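Local coordinates for protein C-C motif chemokine 1 (Homo sapiens, PDB 4OIJ) that acts as a secreted CC chemokine that attracts monocytes but not neutrophils and binds the receptor CCR8, at residues L40-K45 / A50-T55. Residues are numbered along the deposited sequence; the frame is centred on the assembly and turned at random.
Sequences LIFKLK and ACALDT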
loop_
_atom_site.group_PDB
_atom_site.type_symbol
_atom_site.label_atom_id
_atom_site.label_comp_id
_atom_site.label_asym_id
_atom_site.label_seq_id
_atom_site.Cartn_x
_atom_site.Cartn_y
_atom_site.Cartn_z
ATOM N N LEU A 40 11.219 2.863 5.512
ATOM C CA LEU A 40 10.715 4.162 5.069
ATOM C C LEU A 40 10.326 3.986 3.597
ATOM O O LEU A 40 11.076 3.340 2.849
ATOM C CB LEU A 40 11.916 5.155 5.102
ATOM C CG LEU A 40 11.668 6.557 5.597
ATOM C CD1 LEU A 40 11.808 6.622 7.107
ATOM C CD2 LEU A 40 12.661 7.512 5.000
ATOM N N ILE A 41 9.222 4.585 3.151
ATOM C CA ILE A 41 8.901 4.530 1.728
ATOM C C ILE A 41 9.233 5.904 1.099
ATOM O O ILE A 41 8.779 6.936 1.601
ATOM C CB ILE A 41 7.420 4.152 1.486
ATOM C CG1 ILE A 41 7.045 2.838 2.214
ATOM C CG2 ILE A 41 7.072 4.109 -0.025
ATOM C CD1 ILE A 41 5.474 2.818 2.592
ATOM N N PHE A 42 10.019 5.916 0.014
ATOM C CA PHE A 42 10.244 7.130 -0.731
ATOM C C PHE A 42 9.347 7.065 -1.965
ATOM O O PHE A 42 9.347 6.051 -2.677
ATOM C CB PHE A 42 11.706 7.251 -1.183
ATOM C CG PHE A 42 12.699 7.486 -0.077
ATOM C CD1 PHE A 42 12.620 8.630 0.719
ATOM C CD2 PHE A 42 13.783 6.626 0.101
ATOM C CE1 PHE A 42 13.584 8.887 1.699
ATOM C CE2 PHE A 42 14.753 6.891 1.071
ATOM C CZ PHE A 42 14.642 8.011 1.872
ATOM N N LYS A 43 8.605 8.142 -2.232
ATOM C CA LYS A 43 7.775 8.245 -3.433
ATOM C C LYS A 43 8.661 8.836 -4.482
ATOM O O LYS A 43 9.271 9.870 -4.241
ATOM C CB LYS A 43 6.546 9.141 -3.200
ATOM C CG LYS A 43 5.595 9.187 -4.402
ATOM C CD LYS A 43 4.472 10.223 -4.276
ATOM C CE LYS A 43 3.384 9.951 -5.289
ATOM N NZ LYS A 43 3.863 10.120 -6.688
ATOM N N LEU A 44 8.819 8.145 -5.603
ATOM C CA LEU A 44 9.671 8.624 -6.688
ATOM C C LEU A 44 8.799 9.283 -7.775
ATOM O O LEU A 44 7.582 9.432 -7.599
ATOM C CB LEU A 44 10.540 7.475 -7.258
ATOM C CG LEU A 44 11.427 6.669 -6.266
ATOM C CD1 LEU A 44 12.021 5.439 -6.923
ATOM C CD2 LEU A 44 12.545 7.509 -5.699
ATOM N N LYS A 45 9.415 9.715 -8.876
ATOM C CA LYS A 45 8.689 10.370 -9.969
ATOM C C LYS A 45 7.768 9.386 -10.707
ATOM O O LYS A 45 7.899 8.164 -10.537
ATOM C CB LYS A 45 9.661 11.086 -10.911
ATOM C CG LYS A 45 10.681 11.978 -10.187
ATOM C CD LYS A 45 10.058 13.149 -9.414
ATOM C CE LYS A 45 11.010 13.774 -8.417
ATOM N NZ LYS A 45 11.931 14.760 -9.051
ATOM N N ALA A 50 10.062 3.332 -3.586
ATOM C CA ALA A 50 11.196 2.622 -3.009
ATOM C C ALA A 50 11.170 2.560 -1.500
ATOM O O ALA A 50 11.191 3.581 -0.803
ATOM C CB ALA A 50 12.508 3.201 -3.492
ATOM N N CYS A 51 11.165 1.326 -1.008
ATOM C CA CYS A 51 11.336 0.993 0.391
ATOM C C CYS A 51 12.789 1.219 0.710
ATOM O O CYS A 51 13.667 0.834 -0.068
ATOM C CB CYS A 51 10.960 -0.457 0.617
ATOM S SG CYS A 51 9.196 -0.706 0.682
ATOM N N ALA A 52 13.060 1.805 1.853
ATOM C CA ALA A 52 14.464 2.004 2.240
ATOM C C ALA A 52 14.512 1.832 3.731
ATOM O O ALA A 52 13.548 2.181 4.399
ATOM C CB ALA A 52 14.929 3.397 1.838
ATOM N N LEU A 53 15.569 1.228 4.238
ATOM C CA LEU A 53 15.729 0.933 5.665
ATOM C C LEU A 53 16.299 2.161 6.377
ATOM O O LEU A 53 17.400 2.602 6.065
ATOM C CB LEU A 53 16.628 -0.323 5.811
ATOM C CG LEU A 53 17.081 -0.776 7.197
ATOM C CD1 LEU A 53 15.956 -1.398 7.991
ATOM C CD2 LEU A 53 18.134 -1.782 7.050
ATOM N N ASP A 54 15.528 2.712 7.319
ATOM C CA ASP A 54 15.848 3.938 8.064
ATOM C C ASP A 54 17.064 3.894 9.023
ATOM O O ASP A 54 17.430 4.929 9.584
ATOM C CB ASP A 54 14.566 4.536 8.703
ATOM C CG ASP A 54 14.712 5.889 9.377
ATOM O OD1 ASP A 54 15.396 6.778 8.804
ATOM O OD2 ASP A 54 14.146 6.063 10.472
ATOM N N THR A 55 17.728 2.743 9.174
ATOM C CA THR A 55 18.938 2.672 10.016
ATOM C C THR A 55 20.165 2.971 9.170
ATOM O O THR A 55 21.214 3.297 9.710
ATOM C CB THR A 55 19.027 1.356 10.801
ATOM O OG1 THR A 55 18.703 0.257 9.946
ATOM C CG2 THR A 55 18.098 1.336 11.993
#
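Leu40 and Ala52 face each other as a hydrogen-bonded antiparallel pair, with Leu40 N 2.7 Å from Ala52 O and Ala52 N 2.7 Å from Leu40 O. Two residues on, Phe42 and Ala50 form a second such pair. There Phe42 N gives Ala50 O an almost straight bond (179° at the hydrogen), and Ala50 N returns a longer one to Phe42 O, 3.0 Å. Between these two pairs, Ile41 and Cys51 make the non-hydrogen-bonded pair; here the CA atoms of the two strands are closest, Ile41 CA to Cys51 CA 4.5 Å, and the CA of Cys51 adds a C-H···O contact to Leu40 O at 3.4 Å.

On the face of Leu40, Phe42, Ala50 and Ala52, the Phe42 ring leans diagonally across to the other strand. With CG beside its own backbone N (chi1 -69°), it brings CE2 to 3.6 Å from Ala52 CB, in an oblique approach to the ring. Leu44 CD1 touches the methyl of Ala50 more loosely, at 4.1 Å. Asp54, just past the end of strand 49-53, is met by Leu40 CD1, 3.8 Å from Asp54 CG.

Cys51 occupies the reverse face with Ile41, its SG tied by a disulfide to Cys12; Phe8 of the second subunit packs on both residues. This hairpin belongs to the three-stranded antiparallel sheet of the chemokine fold: strand 39-44 is central, flanked by 25-30 and 49-53, and Val59 of helix 57-64 rests on Leu40 and Ala52.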